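Endoglucanase FnCel5A (PDB 3NCO) probably hydrolyses the beta-1,4-glucosidic bonds of cellulose, as a family 5 glycosyl hydrolase of the thermophilic bacterium Fervidobacterium nodosum. Local coordinates at residues P151-W154 / N155-Y158. Sequence-based numbering, arbitrary orientation.
Sequences PTKW and NELY. With PO4 (phosphate ion), chain E.
P151 O accepts from N155 N at 2.9 Å, the first of four successive i to i+4 bonds that continue through T152–E156 and K153–L157 to W154–Y158. On the buried side of these two turns W154 and Y158 cross at about a right angle. CB of Y158 lies over one face of the indole as a CH-pi contact, 3.6 Å from the centroid of the six-membered ring, while the phenol ring is inclined at 47° to the five-membered ring. With CG anti to the backbone N (chi1 174°), the side chain of W154 carries the indole along the helix toward its C-terminal end, where one face meets Y158 CB, and its NE1 bonds to the carbonyl of D177. These first two turns open helix 151-168, which links strands 137-140 and 174-177 in a beta-alpha-beta crossover of the TIM barrel; D177 ends the second of these strands. A serine in place of W154 would probably leave Y158 CB without the ring face it rests on and D177 O without its indole donor. Toward the solvent, T152 OG1 (2.7 Å to O3) and N155 ND2 (3.0 Å to O4) hold a phosphate ion, probably acquired from the crystallisation liquor. The amide of N155 is fixed further by E189 O and K191 N, and water 1 joins its OD1, weakly, to P151 O. K153 and E156 meet indirectly: NZ and OE2 stand 4.6 Å apart, bridged by water 2, while the lysine forms its salt bridge with D113.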
loop_
_atom_site.group_PDB
_atom_site.type_symbol
_atom_site.label_atom_id
_atom_site.label_comp_id
_atom_site.label_asym_id
_atom_site.label_seq_id
_atom_site.Cartn_x
_atom_site.Cartn_y
_atom_site.Cartn_z
ATOM N N PRO A 151 -5.479 -15.337 8.219
ATOM C CA PRO A 151 -5.231 -14.430 9.349
ATOM C C PRO A 151 -4.381 -15.092 10.442
ATOM O O PRO A 151 -3.453 -14.484 10.966
ATOM C CB PRO A 151 -6.669 -14.104 9.836
ATOM C CG PRO A 151 -7.478 -14.102 8.560
ATOM C CD PRO A 151 -6.892 -15.325 7.794
ATOM N N THR A 152 -4.665 -16.346 10.762
ATOM C CA THR A 152 -3.851 -17.084 11.740
ATOM C C THR A 152 -2.388 -17.242 11.350
ATOM O O THR A 152 -1.494 -17.021 12.176
ATOM C CB THR A 152 -4.530 -18.446 12.011
ATOM O OG1 THR A 152 -5.840 -18.210 12.538
ATOM C CG2 THR A 152 -3.715 -19.382 12.949
ATOM N N LYS A 153 -2.130 -17.655 10.116
ATOM C CA LYS A 153 -0.741 -17.852 9.674
ATOM C C LYS A 153 -0.046 -16.516 9.622
ATOM O O LYS A 153 1.146 -16.408 9.925
ATOM C CB LYS A 153 -0.743 -18.433 8.261
ATOM C CG LYS A 153 -1.272 -19.869 8.196
ATOM C CD LYS A 153 -0.262 -20.917 8.668
ATOM C CE LYS A 153 -0.692 -22.370 8.357
ATOM N NZ LYS A 153 0.295 -23.169 9.177
ATOM N N TRP A 154 -0.775 -15.489 9.197
ATOM C CA TRP A 154 -0.164 -14.182 9.137
ATOM C C TRP A 154 0.164 -13.668 10.514
ATOM O O TRP A 154 1.205 -13.058 10.701
ATOM C CB TRP A 154 -1.120 -13.263 8.419
ATOM C CG TRP A 154 -0.754 -11.861 8.374
ATOM C CD1 TRP A 154 -1.538 -10.843 8.813
ATOM C CD2 TRP A 154 0.454 -11.265 7.822
ATOM N NE1 TRP A 154 -0.897 -9.632 8.590
ATOM C CE2 TRP A 154 0.295 -9.859 7.942
ATOM C CE3 TRP A 154 1.585 -11.770 7.168
ATOM C CZ2 TRP A 154 1.280 -8.939 7.512
ATOM C CZ3 TRP A 154 2.568 -10.852 6.702
ATOM C CH2 TRP A 154 2.407 -9.456 6.918
ATOM N N ASN A 155 -0.706 -13.912 11.480
ATOM C CA ASN A 155 -0.491 -13.419 12.819
ATOM C C ASN A 155 0.760 -14.102 13.375
ATOM O O ASN A 155 1.456 -13.546 14.243
ATOM C CB ASN A 155 -1.711 -13.774 13.699
ATOM C CG ASN A 155 -2.818 -12.776 13.546
ATOM O OD1 ASN A 155 -2.551 -11.652 13.184
ATOM N ND2 ASN A 155 -4.043 -13.177 13.775
ATOM N N GLU A 156 1.023 -15.312 12.882
ATOM C CA GLU A 156 2.206 -16.065 13.305
ATOM C C GLU A 156 3.488 -15.609 12.610
ATOM O O GLU A 156 4.574 -15.539 13.231
ATOM C CB GLU A 156 2.010 -17.581 13.123
ATOM C CG GLU A 156 0.844 -18.112 14.017
ATOM C CD GLU A 156 0.302 -19.529 13.666
ATOM O OE1 GLU A 156 -0.456 -20.089 14.520
ATOM O OE2 GLU A 156 0.568 -20.058 12.560
ATOM N N LEU A 157 3.350 -15.301 11.308
ATOM C CA LEU A 157 4.465 -14.945 10.471
ATOM C C LEU A 157 5.029 -13.525 10.634
ATOM O O LEU A 157 6.246 -13.339 10.744
ATOM C CB LEU A 157 4.060 -15.183 8.983
ATOM C CG LEU A 157 5.100 -14.777 7.937
ATOM C CD1 LEU A 157 6.397 -15.545 8.172
ATOM C CD2 LEU A 157 4.558 -15.075 6.524
ATOM N N TYR A 158 4.146 -12.514 10.561
ATOM C CA TYR A 158 4.616 -11.152 10.539
ATOM C C TYR A 158 5.478 -10.808 11.766
ATOM O O TYR A 158 6.475 -10.108 11.578
ATOM C CB TYR A 158 3.498 -10.118 10.248
ATOM C CG TYR A 158 2.782 -9.567 11.456
ATOM C CD1 TYR A 158 1.449 -9.937 11.756
ATOM C CD2 TYR A 158 3.420 -8.648 12.293
ATOM C CE1 TYR A 158 0.786 -9.433 12.864
ATOM C CE2 TYR A 158 2.764 -8.122 13.409
ATOM C CZ TYR A 158 1.459 -8.524 13.687
ATOM O OH TYR A 158 0.828 -7.971 14.792
HETATM P P PO4 E . -5.424 -16.507 15.562
HETATM O O1 PO4 E . -6.610 -15.882 14.845
HETATM O O2 PO4 E . -5.569 -16.407 17.081
HETATM O O3 PO4 E . -5.433 -17.981 15.156
HETATM O O4 PO4 E . -4.125 -15.752 15.240
HETATM O O HOH W 1 -3.946 -11.609 10.695
HETATM O O HOH W 2 -0.696 -22.419 11.834
#